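Local coordinates for type I modular polyketide synthase (Streptomyces albus subsp. albus, PDB 6IYT), which probably transfers ethylmalonyl extender units from coenzyme A to the acyl carrier protein through its acyltransferase domain during salinomycin biosynthesis, at residues E89-L95 against P109-S115; E414-Q418 against E437-V443; F37-V43 against P428-L432; R59-G63 against L106-D110. One frame throughout, in Å; residues are numbered along the deposited sequence.

Contact 1 of 4, residues E89-L95 against P109-S115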
# COMPACT_ATOMS: atom_id res chain seq x y z
N GLU A 89 26.11 2.76 -6.12
CA GLU A 89 25.33 3.67 -5.26
C GLU A 89 24.36 4.60 -6.02
O GLU A 89 23.24 4.86 -5.54
CB GLU A 89 26.31 4.49 -4.38
CG GLU A 89 25.66 5.51 -3.45
CD GLU A 89 26.67 6.26 -2.54
OE1 GLU A 89 27.86 6.37 -2.90
OE2 GLU A 89 26.26 6.80 -1.50
N HIS A 90 24.80 5.17 -7.14
CA HIS A 90 23.99 6.12 -7.90
C HIS A 90 23.26 5.35 -8.99
O HIS A 90 23.90 4.64 -9.81
CB HIS A 90 24.87 7.20 -8.53
CG HIS A 90 25.50 8.13 -7.54
ND1 HIS A 90 25.11 9.44 -7.40
CD2 HIS A 90 26.39 7.90 -6.54
CE1 HIS A 90 25.79 10.00 -6.41
NE2 HIS A 90 26.56 9.08 -5.87
N ARG A 91 21.94 5.50 -9.05
CA ARG A 91 21.11 4.56 -9.78
C ARG A 91 20.08 5.25 -10.61
O ARG A 91 19.57 6.29 -10.24
CB ARG A 91 20.44 3.59 -8.79
CG ARG A 91 21.42 2.71 -8.04
CD ARG A 91 20.71 1.84 -7.03
NE ARG A 91 21.66 1.05 -6.29
CZ ARG A 91 21.38 0.04 -5.47
NH1 ARG A 91 20.13 -0.25 -5.15
NH2 ARG A 91 22.39 -0.56 -4.81
N ALA A 92 19.77 4.68 -11.77
CA ALA A 92 18.67 5.14 -12.58
C ALA A 92 17.97 3.98 -13.23
O ALA A 92 18.59 2.93 -13.51
CB ALA A 92 19.14 6.12 -13.63
N VAL A 93 16.71 4.20 -13.59
CA VAL A 93 15.95 3.25 -14.36
C VAL A 93 15.24 3.96 -15.50
O VAL A 93 14.58 4.97 -15.31
CB VAL A 93 14.94 2.53 -13.49
CG1 VAL A 93 14.14 1.54 -14.31
CG2 VAL A 93 15.63 1.87 -12.29
N VAL A 94 15.40 3.40 -16.69
CA VAL A 94 14.66 3.82 -17.86
C VAL A 94 13.59 2.78 -18.19
O VAL A 94 13.88 1.59 -18.18
CB VAL A 94 15.63 3.95 -19.07
CG1 VAL A 94 14.92 4.54 -20.25
CG2 VAL A 94 16.81 4.82 -18.70
N LEU A 95 12.42 3.25 -18.64
CA LEU A 95 11.31 2.38 -19.04
C LEU A 95 10.91 2.63 -20.47
O LEU A 95 10.94 3.76 -20.94
CB LEU A 95 10.10 2.60 -18.14
CG LEU A 95 10.35 2.46 -16.63
CD1 LEU A 95 9.07 2.79 -15.90
CD2 LEU A 95 10.81 1.06 -16.28
N PRO A 109 16.22 9.71 -17.49
CA PRO A 109 15.62 8.48 -17.01
C PRO A 109 14.33 8.72 -16.22
O PRO A 109 14.20 9.74 -15.52
CB PRO A 109 16.69 7.91 -16.09
CG PRO A 109 17.97 8.39 -16.72
CD PRO A 109 17.65 9.78 -17.20
N ASP A 110 13.48 7.74 -16.21
CA ASP A 110 12.20 7.84 -15.49
C ASP A 110 12.36 8.02 -13.97
O ASP A 110 11.65 8.82 -13.35
CB ASP A 110 11.34 6.63 -15.81
CG ASP A 110 11.07 6.47 -17.33
OD1 ASP A 110 11.98 5.96 -18.06
OD2 ASP A 110 9.94 6.80 -17.80
N VAL A 111 13.32 7.32 -13.39
CA VAL A 111 13.54 7.35 -11.95
C VAL A 111 15.04 7.35 -11.73
O VAL A 111 15.77 6.59 -12.40
CB VAL A 111 12.93 6.09 -11.25
CG1 VAL A 111 13.11 6.17 -9.77
CG2 VAL A 111 11.46 5.96 -11.57
N ALA A 112 15.50 8.19 -10.83
CA ALA A 112 16.90 8.23 -10.45
C ALA A 112 17.02 8.50 -8.99
O ALA A 112 16.17 9.20 -8.39
CB ALA A 112 17.66 9.27 -11.25
N GLY A 113 18.06 7.96 -8.39
CA GLY A 113 18.26 8.17 -6.97
C GLY A 113 19.60 7.68 -6.47
O GLY A 113 20.42 7.20 -7.24
N VAL A 114 19.83 7.84 -5.18
CA VAL A 114 21.09 7.41 -4.59
C VAL A 114 20.78 6.45 -3.44
O VAL A 114 19.86 6.70 -2.65
CB VAL A 114 21.89 8.62 -4.06
CG1 VAL A 114 23.16 8.16 -3.39
CG2 VAL A 114 22.22 9.59 -5.20
N SER A 115 21.46 5.32 -3.42
CA SER A 115 21.20 4.29 -2.42
C SER A 115 21.47 4.83 -1.01
O SER A 115 22.50 5.51 -0.78
CB SER A 115 22.04 3.06 -2.70
OG SER A 115 21.73 2.02 -1.80
O HOH W 1 9.56 6.18 -20.23
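Arg-91 pairs with Gly-113 and Val-93 with Val-111 as hydrogen-bonded pairs of two antiparallel strands whose directions differ by 169°. A further backbone bond runs from Ser-115 N to Glu-89 O (2.8 Å), while at the far end Asp-110 and Val-111 both face Val-93, a classic beta bulge. Beside the bulge, the Asp-110 carboxylate reaches the backbone of Leu-95. There OD1 accepts a hydrogen bond from Leu-95 N at 2.8 Å, the nitrogen standing 52° out of the carboxylate plane. Water 1 donates to Leu-95 O, and Asp-110 OD2 forms a salt bridge with Arg-429.

On the face of His-90 and Ala-92, Val-114 lies beside the imidazole and points the same way. Its CG2 touches His-90 ND1 at 3.6 Å, while CG1 sits over the ring centre. Further along, Pro-109 CB rests on Ala-92 CB at 3.9 Å. On the other face Arg-91 is extended from CG to NE, and Ser-115 CB lies 4.0 Å above the middle of its guanidinium plane. The charged end is held beyond the pair, with NH1 bonded to Trp-439 O and the group in cation-pi contact with the Trp-439 ring. Strand 43-49 completes a three-stranded antiparallel sheet, consistent with the linker domain that precedes the acyltransferase fold in modular polyketide synthases.

Contact 2 of 4, residues E414-Q418 against E437-V443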
# COMPACT_ATOMS: atom_id res chain seq x y z
N GLU A 414 15.99 9.56 8.11
CA GLU A 414 15.55 9.35 6.73
C GLU A 414 15.02 7.95 6.56
O GLU A 414 15.70 6.99 6.91
CB GLU A 414 16.72 9.53 5.77
CG GLU A 414 16.76 10.89 5.09
CD GLU A 414 17.22 10.79 3.65
OE1 GLU A 414 17.70 9.70 3.25
OE2 GLU A 414 17.08 11.79 2.92
N VAL A 415 13.83 7.82 5.97
CA VAL A 415 13.30 6.50 5.60
C VAL A 415 12.75 6.53 4.17
O VAL A 415 12.58 7.60 3.59
CB VAL A 415 12.16 6.06 6.55
CG1 VAL A 415 12.60 6.14 8.00
CG2 VAL A 415 10.91 6.92 6.34
N LEU A 416 12.55 5.34 3.58
CA LEU A 416 11.83 5.24 2.30
C LEU A 416 10.38 4.89 2.56
O LEU A 416 10.09 3.94 3.30
CB LEU A 416 12.46 4.17 1.42
CG LEU A 416 11.68 3.80 0.16
CD1 LEU A 416 11.68 4.91 -0.86
CD2 LEU A 416 12.26 2.52 -0.43
N ALA A 417 9.48 5.72 2.06
CA ALA A 417 8.05 5.47 2.14
C ALA A 417 7.50 5.33 0.74
O ALA A 417 7.48 6.29 -0.04
CB ALA A 417 7.37 6.61 2.88
N GLN A 418 7.21 4.10 0.36
CA GLN A 418 7.02 3.74 -1.02
C GLN A 418 5.63 3.16 -1.17
O GLN A 418 5.29 2.24 -0.48
CB GLN A 418 8.06 2.71 -1.41
CG GLN A 418 7.90 2.23 -2.81
CD GLN A 418 8.14 3.30 -3.77
OE1 GLN A 418 9.17 3.96 -3.71
NE2 GLN A 418 7.15 3.58 -4.63
N GLU A 437 11.65 3.27 -7.87
CA GLU A 437 11.69 4.22 -6.77
C GLU A 437 12.29 3.60 -5.50
O GLU A 437 13.05 4.26 -4.79
CB GLU A 437 10.29 4.78 -6.52
CG GLU A 437 9.87 5.79 -7.59
CD GLU A 437 8.39 6.18 -7.52
OE1 GLU A 437 7.61 5.52 -6.78
OE2 GLU A 437 8.04 7.16 -8.18
N ALA A 438 11.97 2.34 -5.23
CA ALA A 438 12.57 1.62 -4.09
C ALA A 438 14.06 1.31 -4.34
O ALA A 438 14.92 1.58 -3.51
CB ALA A 438 11.81 0.35 -3.82
N TRP A 439 14.34 0.72 -5.49
CA TRP A 439 15.69 0.22 -5.79
C TRP A 439 16.69 1.37 -5.90
O TRP A 439 17.83 1.27 -5.42
CB TRP A 439 15.69 -0.59 -7.09
CG TRP A 439 17.08 -1.08 -7.55
CD1 TRP A 439 17.83 -2.11 -6.99
CD2 TRP A 439 17.89 -0.50 -8.56
NE1 TRP A 439 19.01 -2.27 -7.70
CE2 TRP A 439 19.08 -1.26 -8.64
CE3 TRP A 439 17.72 0.55 -9.45
CZ2 TRP A 439 20.08 -0.98 -9.56
CZ3 TRP A 439 18.72 0.83 -10.37
CH2 TRP A 439 19.86 0.04 -10.43
N THR A 440 16.27 2.49 -6.50
CA THR A 440 17.20 3.60 -6.66
C THR A 440 17.54 4.20 -5.33
O THR A 440 18.56 4.88 -5.20
CB THR A 440 16.68 4.71 -7.60
OG1 THR A 440 15.44 5.21 -7.10
CG2 THR A 440 16.54 4.20 -9.04
N ARG A 441 16.71 3.93 -4.31
CA ARG A 441 17.00 4.38 -2.93
C ARG A 441 17.66 3.30 -2.08
O ARG A 441 17.88 3.50 -0.88
CB ARG A 441 15.72 4.86 -2.23
CG ARG A 441 15.08 6.08 -2.84
CD ARG A 441 15.56 7.38 -2.21
NE ARG A 441 15.63 7.33 -0.75
CZ ARG A 441 14.64 7.66 0.08
NH1 ARG A 441 13.43 7.95 -0.39
NH2 ARG A 441 14.82 7.55 1.37
N GLY A 442 17.93 2.13 -2.67
CA GLY A 442 18.83 1.15 -2.03
C GLY A 442 18.16 -0.16 -1.65
O GLY A 442 18.79 -1.02 -1.04
N VAL A 443 16.89 -0.32 -2.00
CA VAL A 443 16.18 -1.51 -1.67
C VAL A 443 16.71 -2.62 -2.58
O VAL A 443 16.75 -2.46 -3.81
CB VAL A 443 14.66 -1.35 -1.88
CG1 VAL A 443 13.96 -2.71 -1.79
CG2 VAL A 443 14.07 -0.40 -0.85
O HOH W 2 10.42 8.35 0.98
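Gln-418 and Glu-437 form the straighter of two direct hydrogen bonds: NE2 donates to OE1 at 2.9 Å, with an angle of 165° at the hydrogen. The oxygen lies in the amide plane and is approached nearly along its C-O axis. Gln-418 reaches it by a bend at chi2 (65°); the two side chains cross at about a right angle, with amide and carboxylate planes 37° apart. The second bond, Arg-441 NH2 to Val-415 O, is longer at 3.2 Å. Here the oxygen lies in the guanidinium plane, yet the nitrogen stands well above the carbonyl plane. Water 2 accepts from Ala-417 N at 3.0 Å and is tied only weakly to Arg-441 NH1 and Val-415 O.

Between Glu-414 and Arg-441 there is only charge proximity: OE1 is 4.1 Å from NH2, well out of the guanidinium plane, and no N-H points at it.

The apolar part belongs to Leu-416. Its CB lies over one guanidinium face of Arg-441, toward the rim, its CD1 meets NH1 at 3.5 Å, and its other branch, CD2, presses tightly on Val-443 CG2, also at 3.5 Å. Val-443 arrives there because Gly-442, with positive phi, turns the chain in a Schellman motif that sends Val-443 N back to Ala-438 O.

Glu-437 OE1 also forms a salt bridge with Arg-430, so two donors share this oxygen and would probably favour its charged form beside strand 416-418.

Contact 3 of 4, residues F37-V43 against P428-L432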
# COMPACT_ATOMS: atom_id res chain seq x y z
N PHE A 37 4.96 -10.58 -15.13
CA PHE A 37 4.20 -10.00 -16.24
C PHE A 37 4.00 -11.02 -17.37
O PHE A 37 4.90 -11.84 -17.64
CB PHE A 37 4.92 -8.77 -16.79
CG PHE A 37 5.11 -7.68 -15.78
CD1 PHE A 37 4.02 -7.09 -15.19
CD2 PHE A 37 6.36 -7.25 -15.43
CE1 PHE A 37 4.18 -6.04 -14.30
CE2 PHE A 37 6.53 -6.23 -14.51
CZ PHE A 37 5.44 -5.63 -13.94
N SER A 38 2.86 -10.93 -18.04
CA SER A 38 2.61 -11.69 -19.26
C SER A 38 2.65 -10.79 -20.49
O SER A 38 2.66 -9.57 -20.38
CB SER A 38 1.24 -12.34 -19.17
OG SER A 38 0.26 -11.34 -18.92
N GLY A 39 2.64 -11.40 -21.66
CA GLY A 39 2.62 -10.65 -22.93
C GLY A 39 3.88 -9.82 -23.17
O GLY A 39 5.00 -10.28 -22.94
N ASP A 40 3.67 -8.56 -23.55
CA ASP A 40 4.75 -7.71 -24.06
C ASP A 40 4.71 -6.33 -23.39
O ASP A 40 4.53 -5.32 -24.05
CB ASP A 40 4.64 -7.55 -25.57
CG ASP A 40 5.05 -8.80 -26.31
OD1 ASP A 40 6.15 -9.31 -26.05
OD2 ASP A 40 4.25 -9.30 -27.13
N PRO A 41 4.88 -6.31 -22.07
CA PRO A 41 4.91 -5.08 -21.33
C PRO A 41 6.18 -4.25 -21.65
O PRO A 41 7.16 -4.77 -22.19
CB PRO A 41 4.95 -5.57 -19.88
CG PRO A 41 5.76 -6.82 -19.97
CD PRO A 41 5.42 -7.44 -21.30
N LEU A 42 6.22 -3.04 -21.18
CA LEU A 42 7.42 -2.29 -21.23
C LEU A 42 8.49 -2.92 -20.34
O LEU A 42 8.20 -3.76 -19.48
CB LEU A 42 7.17 -0.80 -20.88
CG LEU A 42 6.99 -0.38 -19.45
CD1 LEU A 42 6.85 1.13 -19.36
CD2 LEU A 42 5.78 -1.05 -18.85
N VAL A 43 9.72 -2.50 -20.59
CA VAL A 43 10.94 -3.13 -20.07
C VAL A 43 11.64 -2.06 -19.20
O VAL A 43 11.70 -0.92 -19.64
CB VAL A 43 11.89 -3.40 -21.28
CG1 VAL A 43 13.12 -4.14 -20.86
CG2 VAL A 43 11.14 -4.11 -22.41
N PRO A 428 1.81 -2.23 -15.69
CA PRO A 428 3.19 -2.55 -15.50
C PRO A 428 4.07 -1.33 -15.33
O PRO A 428 5.01 -1.37 -14.54
CB PRO A 428 3.55 -3.31 -16.77
CG PRO A 428 2.29 -3.99 -17.12
CD PRO A 428 1.20 -3.03 -16.76
N ARG A 429 3.76 -0.24 -16.02
CA ARG A 429 4.58 0.95 -15.81
C ARG A 429 4.57 1.37 -14.33
O ARG A 429 5.62 1.66 -13.75
CB ARG A 429 4.17 2.11 -16.69
CG ARG A 429 4.92 3.40 -16.29
CD ARG A 429 4.59 4.56 -17.18
NE ARG A 429 5.24 4.44 -18.46
CZ ARG A 429 6.50 4.82 -18.67
NH1 ARG A 429 7.01 4.73 -19.87
NH2 ARG A 429 7.22 5.38 -17.69
N ARG A 430 3.39 1.43 -13.73
CA ARG A 430 3.30 1.80 -12.31
C ARG A 430 4.07 0.85 -11.39
O ARG A 430 4.79 1.30 -10.50
CB ARG A 430 1.83 1.89 -11.86
CG ARG A 430 1.67 2.32 -10.42
CD ARG A 430 2.20 3.70 -10.16
NE ARG A 430 3.53 3.70 -9.54
CZ ARG A 430 4.19 4.80 -9.20
NH1 ARG A 430 3.78 6.00 -9.60
NH2 ARG A 430 5.35 4.70 -8.55
N VAL A 431 3.93 -0.45 -11.60
CA VAL A 431 4.68 -1.43 -10.79
C VAL A 431 6.18 -1.19 -10.96
O VAL A 431 6.93 -1.15 -9.97
CB VAL A 431 4.32 -2.87 -11.17
CG1 VAL A 431 5.20 -3.86 -10.44
CG2 VAL A 431 2.84 -3.12 -10.85
N LEU A 432 6.64 -1.19 -12.20
CA LEU A 432 8.07 -0.99 -12.45
C LEU A 432 8.58 0.33 -11.88
O LEU A 432 9.75 0.42 -11.45
CB LEU A 432 8.37 -1.06 -13.94
CG LEU A 432 8.20 -2.43 -14.61
CD1 LEU A 432 8.47 -2.31 -16.11
CD2 LEU A 432 9.11 -3.47 -14.00
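Phe-37 and Leu-42 press on Pro-428 from the loop that leads into strand 43-49, docking that probable linker domain's entry on the first turn of helix 428-439. The Pro-428 ring is the shared surface. Its CB forms an off-centre CH-pi contact with Phe-37, 4.2 Å from the ring centroid and 29° off the normal, and it also touches Leu-42 CD2 at 3.8 Å. Leu-432 CD2 approaches the edge of the aromatic ring, meeting CE2 at 3.8 Å, while Val-431 points against Phe-37, its CG1 meeting CZ. Leu-42 and Leu-432 slide past one another, with Leu-432 CD1 against the Leu-42 backbone oxygen.

Chi1 of 78° places Leu-42 CG between its own backbone nitrogen and carbonyl carbon, which swings the two methyls onto the helix although the CB bond does not head there. Within the helix, Leu-432 N bonds to Pro-428 O at 2.9 Å. Farther out, Glu-138 and Ser-142 of helix 137-142 also touch Pro-428. Arg-429 bends at chi3 (-75°), its NH2 forms a salt bridge with Asp-110, and one face of its guanidinium receives Leu-42 CD1, 3.6 Å from NH1.

Contact 4 of 4, residues R59-G63 against L106-D110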
# COMPACT_ATOMS: atom_id res chain seq x y z
N ARG A 59 25.24 6.09 -18.69
CA ARG A 59 24.11 6.34 -19.58
C ARG A 59 24.57 6.71 -20.98
O ARG A 59 24.01 6.24 -21.97
CB ARG A 59 23.21 7.43 -19.01
CG ARG A 59 22.44 6.98 -17.80
CD ARG A 59 21.95 8.14 -16.97
NE ARG A 59 21.33 9.15 -17.79
CZ ARG A 59 21.38 10.45 -17.55
NH1 ARG A 59 21.97 10.91 -16.45
NH2 ARG A 59 20.79 11.29 -18.38
N ALA A 60 25.61 7.53 -21.07
CA ALA A 60 26.17 7.94 -22.36
C ALA A 60 26.83 6.79 -23.10
O ALA A 60 26.68 6.66 -24.33
CB ALA A 60 27.16 9.07 -22.17
N ARG A 61 27.54 5.93 -22.37
CA ARG A 61 28.24 4.78 -22.99
C ARG A 61 27.23 3.73 -23.50
O ARG A 61 27.39 3.17 -24.62
CB ARG A 61 29.21 4.16 -22.00
CG ARG A 61 30.44 5.03 -21.72
CD ARG A 61 31.22 4.56 -20.52
NE ARG A 61 31.74 3.22 -20.74
CZ ARG A 61 32.81 2.95 -21.47
NH1 ARG A 61 33.59 3.94 -21.89
NH2 ARG A 61 33.19 1.68 -21.65
N LEU A 62 26.18 3.50 -22.72
CA LEU A 62 25.06 2.64 -23.17
C LEU A 62 24.37 3.19 -24.44
O LEU A 62 24.07 2.44 -25.38
CB LEU A 62 24.05 2.49 -22.04
CG LEU A 62 23.52 1.11 -21.74
CD1 LEU A 62 22.12 1.21 -21.14
CD2 LEU A 62 23.57 0.14 -22.91
N GLY A 63 24.09 4.49 -24.45
CA GLY A 63 23.48 5.14 -25.59
C GLY A 63 24.29 4.93 -26.86
O GLY A 63 23.76 4.59 -27.90
N LEU A 106 17.55 7.29 -21.92
CA LEU A 106 18.80 7.39 -21.17
C LEU A 106 19.19 8.84 -21.02
O LEU A 106 19.94 9.19 -20.13
CB LEU A 106 19.93 6.62 -21.87
CG LEU A 106 19.87 5.11 -21.77
CD1 LEU A 106 20.74 4.44 -22.80
CD2 LEU A 106 20.24 4.66 -20.38
N GLU A 107 18.64 9.69 -21.87
CA GLU A 107 18.89 11.11 -21.75
C GLU A 107 18.12 11.72 -20.59
O GLU A 107 18.51 12.75 -20.06
CB GLU A 107 18.54 11.83 -23.05
CG GLU A 107 19.54 11.61 -24.18
CD GLU A 107 18.90 11.65 -25.56
OE1 GLU A 107 17.65 11.77 -25.64
OE2 GLU A 107 19.64 11.50 -26.57
N ALA A 108 17.07 11.04 -20.14
CA ALA A 108 16.24 11.57 -19.04
C ALA A 108 15.50 10.46 -18.32
O ALA A 108 14.32 10.22 -18.58
CB ALA A 108 15.23 12.56 -19.58
N PRO A 109 16.22 9.71 -17.49
CA PRO A 109 15.62 8.48 -17.01
C PRO A 109 14.33 8.72 -16.22
O PRO A 109 14.20 9.74 -15.52
CB PRO A 109 16.69 7.91 -16.09
CG PRO A 109 17.97 8.39 -16.72
CD PRO A 109 17.65 9.78 -17.20
N ASP A 110 13.48 7.74 -16.21
CA ASP A 110 12.20 7.84 -15.49
C ASP A 110 12.36 8.02 -13.97
O ASP A 110 11.65 8.82 -13.35
CB ASP A 110 11.34 6.63 -15.81
CG ASP A 110 11.07 6.47 -17.33
OD1 ASP A 110 11.98 5.96 -18.06
OD2 ASP A 110 9.94 6.80 -17.80
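Arg-59 opens the segment and grips one backbone oxygen with two nitrogens: NE lies 2.7 Å and NH2 2.9 Å from Leu-106 O. The oxygen sits in the guanidinium plane, and NE comes nearly head-on to the carbonyl, with a C=O...N angle of 160°. This side-on fork follows from a bend at chi3 (47°), after which the guanidinium turns its NE edge to the loop. The remaining nitrogen, NH1, forms a salt bridge with Glu-56 one turn earlier in the helix, so both sides of the group help to fix its rotation. Pro-109 turns its CG-CD side to one face, CD 3.4 Å above the plane and toward the rim, the ring tilted rather than parallel, while the methylene chain of Arg-59 and the Leu-106 side chain run past each other in opposite directions.

Helix 52-67 thus holds the connection between helix 99-105 and strand 111-114, joining helical and sheet parts of an alpha/beta unit consistent with the linker domain before a polyketide synthase acyltransferase.

A turn later, Leu-62 crosses Leu-106 at about a right angle, and their CD1 methyls meet at 3.9 Å. Both leucines also touch Trp-45 of strand 43-49. Gly-63 follows with bare backbone at the contact: Leu-106 CD1 lies 3.7 Å from Gly-63 N, an amide already bonded within the helix to Arg-59 O.

How the contacts relate
All four contacts are only partly buried. The centre of contact 2 is about 14 Å from the centre of the chain, that of contact 4 about 30 Å. Contacts 1 and 4 share Pro-109 and Asp-110, yet one is built on strand-to-strand backbone bonds and the other on an arginine holding a loop carbonyl. Contacts 2 and 3 use opposite ends of helix 428-439: polar side chains mix with a leucine at its C-terminal end, whereas its first turn meets the loop by apolar packing. Arg-430 to Glu-437 links contacts 2 and 3, and Arg-429 to Asp-110 ties contact 3 to contacts 1 and 4, while contacts 2 and 4 do not touch.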